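Local coordinates for bifunctional protein PutA (Bdellovibrio bacteriovorus, PDB 5UR2), which probably oxidises proline to glutamate in two steps, through an FAD-dependent proline dehydrogenase and an NAD-dependent glutamate semialdehyde dehydrogenase, at residues Pro322-Thr325 against Glu329-Ala332. Numbering follows the deposited sequence.
Sequences PVYT and ESDA. With P5F (N-propargylglycine-modified flavin adenine dinucleotide), chain F.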
loop_
_atom_site.group_PDB
_atom_site.type_symbol
_atom_site.label_atom_id
_atom_site.label_comp_id
_atom_site.label_asym_id
_atom_site.label_seq_id
_atom_site.Cartn_x
_atom_site.Cartn_y
_atom_site.Cartn_z
ATOM N N PRO B 322 -11.757 -21.819 -25.917
ATOM C CA PRO B 322 -12.373 -22.602 -27.000
ATOM C C PRO B 322 -12.093 -24.096 -26.951
ATOM O O PRO B 322 -12.783 -24.847 -27.656
ATOM C CB PRO B 322 -11.773 -21.978 -28.273
ATOM C CG PRO B 322 -10.447 -21.541 -27.859
ATOM C CD PRO B 322 -10.616 -21.031 -26.421
ATOM N N VAL B 323 -11.112 -24.551 -26.177
ATOM C CA VAL B 323 -10.825 -25.979 -26.044
ATOM C C VAL B 323 -11.530 -26.510 -24.805
ATOM O O VAL B 323 -11.823 -25.767 -23.862
ATOM C CB VAL B 323 -9.309 -26.270 -25.981
ATOM C CG1 VAL B 323 -8.652 -25.984 -27.329
ATOM C CG2 VAL B 323 -8.642 -25.431 -24.885
ATOM N N TYR B 324 -11.858 -27.804 -24.831
ATOM C CA TYR B 324 -12.182 -28.493 -23.591
ATOM C C TYR B 324 -10.978 -28.429 -22.678
ATOM O O TYR B 324 -9.836 -28.394 -23.141
ATOM C CB TYR B 324 -12.540 -29.969 -23.830
ATOM C CG TYR B 324 -13.699 -30.194 -24.743
ATOM C CD1 TYR B 324 -15.003 -29.931 -24.325
ATOM C CD2 TYR B 324 -13.499 -30.663 -26.040
ATOM C CE1 TYR B 324 -16.093 -30.157 -25.178
ATOM C CE2 TYR B 324 -14.566 -30.870 -26.901
ATOM C CZ TYR B 324 -15.854 -30.617 -26.469
ATOM O OH TYR B 324 -16.895 -30.842 -27.325
ATOM N N THR B 325 -11.227 -28.424 -21.370
ATOM C CA THR B 325 -10.114 -28.433 -20.431
ATOM C C THR B 325 -10.083 -29.703 -19.585
ATOM O O THR B 325 -9.234 -29.827 -18.700
ATOM C CB THR B 325 -10.135 -27.170 -19.561
ATOM O OG1 THR B 325 -11.416 -27.015 -18.959
ATOM C CG2 THR B 325 -9.834 -25.935 -20.430
ATOM N N GLU B 329 -12.943 -35.117 -22.161
ATOM C CA GLU B 329 -13.892 -34.460 -23.068
ATOM C C GLU B 329 -13.394 -34.495 -24.506
ATOM O O GLU B 329 -14.176 -34.730 -25.431
ATOM C CB GLU B 329 -14.143 -33.001 -22.680
ATOM C CG GLU B 329 -15.045 -32.770 -21.499
ATOM C CD GLU B 329 -15.279 -31.286 -21.231
ATOM O OE1 GLU B 329 -14.300 -30.545 -20.972
ATOM O OE2 GLU B 329 -16.450 -30.858 -21.310
ATOM N N SER B 330 -12.095 -34.246 -24.722
ATOM C CA SER B 330 -11.559 -34.293 -26.083
ATOM C C SER B 330 -11.655 -35.699 -26.672
ATOM O O SER B 330 -12.109 -35.877 -27.810
ATOM C CB SER B 330 -10.115 -33.804 -26.098
ATOM O OG SER B 330 -10.054 -32.439 -25.760
ATOM N N ASP B 331 -11.252 -36.715 -25.902
ATOM C CA ASP B 331 -11.358 -38.090 -26.377
ATOM C C ASP B 331 -12.809 -38.434 -26.704
ATOM O O ASP B 331 -13.114 -38.941 -27.791
ATOM C CB ASP B 331 -10.828 -39.058 -25.314
ATOM C CG ASP B 331 -9.308 -38.956 -25.096
ATOM O OD1 ASP B 331 -8.575 -38.379 -25.935
ATOM O OD2 ASP B 331 -8.846 -39.486 -24.064
ATOM N N ALA B 332 -13.731 -38.100 -25.794
ATOM C CA ALA B 332 -15.134 -38.453 -26.002
ATOM C C ALA B 332 -15.695 -37.744 -27.223
ATOM O O ALA B 332 -16.441 -38.340 -28.011
ATOM C CB ALA B 332 -15.967 -38.120 -24.761
HETATM P PA P5F F . -3.764 -38.356 -26.896
HETATM O O1A P5F F . -4.858 -39.474 -26.820
HETATM O O2A P5F F . -2.762 -38.327 -25.852
HETATM O O5B P5F F . -4.286 -36.947 -26.815
HETATM C C5B P5F F . -3.513 -35.797 -26.495
HETATM C C4B P5F F . -4.328 -34.548 -26.864
HETATM O O4B P5F F . -5.396 -34.291 -25.983
HETATM C C3B P5F F . -3.583 -33.246 -26.921
HETATM O O3B P5F F . -2.840 -33.108 -28.071
HETATM C C2B P5F F . -4.672 -32.252 -26.831
HETATM O O2B P5F F . -5.248 -32.092 -28.082
HETATM C C1B P5F F . -5.649 -32.915 -25.927
HETATM N N9A P5F F . -5.556 -32.506 -24.549
HETATM C C8A P5F F . -4.454 -32.580 -23.708
HETATM N N7A P5F F . -4.806 -32.115 -22.503
HETATM C C5A P5F F . -6.149 -31.735 -22.508
HETATM C C6A P5F F . -7.024 -31.182 -21.577
HETATM N N6A P5F F . -6.588 -30.901 -20.238
HETATM N N1A P5F F . -8.297 -30.901 -21.917
HETATM C C2A P5F F . -8.756 -31.153 -23.161
HETATM N N3A P5F F . -7.915 -31.667 -24.104
HETATM C C4A P5F F . -6.642 -31.969 -23.822
HETATM N N1 P5F F . -3.106 -30.863 -34.636
HETATM C C2 P5F F . -3.765 -29.650 -35.057
HETATM O O2 P5F F . -4.341 -28.853 -34.093
HETATM N N3 P5F F . -3.830 -29.286 -36.441
HETATM C C4 P5F F . -3.251 -30.086 -37.457
HETATM O O4 P5F F . -3.351 -29.671 -38.791
HETATM C C4X P5F F . -2.546 -31.362 -37.013
HETATM N N5 P5F F . -1.799 -32.193 -37.956
HETATM C C5X P5F F . -1.547 -33.584 -37.531
HETATM C C6 P5F F . -1.311 -34.644 -38.558
HETATM C C7 P5F F . -1.155 -35.995 -38.157
HETATM C C7M P5F F . -0.918 -37.058 -39.207
HETATM C C8 P5F F . -1.225 -36.353 -36.777
HETATM C C8M P5F F . -1.068 -37.779 -36.315
HETATM C C9 P5F F . -1.451 -35.356 -35.798
HETATM C C9A P5F F . -1.612 -33.933 -36.211
HETATM N N10 P5F F . -1.868 -32.907 -35.198
HETATM C C10 P5F F . -2.497 -31.699 -35.652
HETATM C "C1'" P5F F . -1.682 -33.145 -33.745
HETATM C "C2'" P5F F . -2.886 -33.839 -33.106
HETATM O "O2'" P5F F . -3.946 -32.961 -33.104
HETATM C "C3'" P5F F . -2.653 -34.352 -31.683
HETATM O "O3'" P5F F . -2.374 -33.275 -30.870
HETATM C "C4'" P5F F . -1.513 -35.349 -31.535
HETATM O "O4'" P5F F . -1.402 -36.025 -32.740
HETATM C "C5'" P5F F . -1.609 -36.288 -30.317
HETATM O "O5'" P5F F . -2.918 -36.750 -30.051
HETATM P P P5F F . -3.311 -38.261 -29.610
HETATM O O1P P5F F . -4.740 -38.796 -30.003
HETATM O O2P P5F F . -2.057 -39.044 -30.154
HETATM O O3P P5F F . -2.819 -38.317 -28.044
HETATM C C21 P5F F . 0.071 -30.415 -38.390
HETATM C C22 P5F F . -0.901 -31.346 -38.279
HETATM C C23 P5F F . -0.235 -28.994 -38.894
#
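Tyr324 lays its ring against Glu329 in the first turn of helix 327-343, and the acid's side chain crosses it at a slant. The CB of Glu329 sits 3.5 Å from Tyr324 CG, over the rim of one ring face, and the backbone carbonyl of Glu329 lies above the same face. The carboxylate packs beside the CD1 edge in van der Waals contact, Glu329 CD 3.4 Å from Tyr324 CD1, its plane turned 60° from the ring. Tyrosine suits this place because its broad, flat ring can lie on the Glu329 CB and backbone while its hydroxyl reaches Asn333 OD1 in a weak hydrogen bond. Glu329 CG stands beside its own backbone N (chi1 -76°); CB packs on the ring while the extended chain carries OE1 on to Thr454, with which it hydrogen-bonds.

Both segments lie in the proline dehydrogenase (beta-alpha)8 barrel, 322-325 in the loop that leads into helix 327-343, the helix preceding strand 349-353. Here they grip the adenine of the N-propargylglycine-modified FAD. Ser330 OG donates a hydrogen bond to adenine N3A at 2.8 Å; serine is short enough to place its hydroxyl beside the base directly from the helix. Around the pyrimidine ring, the Thr325 carbonyl O accepts a weak bond from the adenine N6A at 3.2 Å, and Tyr324 O approaches C2A at 3.0 Å.

Farther out, Trp307 NE1 hydrogen-bonds to Tyr324 O, and a backbone hydrogen bond joins Tyr324 to Tyr275, fixing the loop beside the base. Asp331 turns toward the diphosphate side but forms salt bridges with Lys303 and Lys327, which probably offset its negative charge near phosphate oxygen O1A, 4.0 Å from Asp331 OD1.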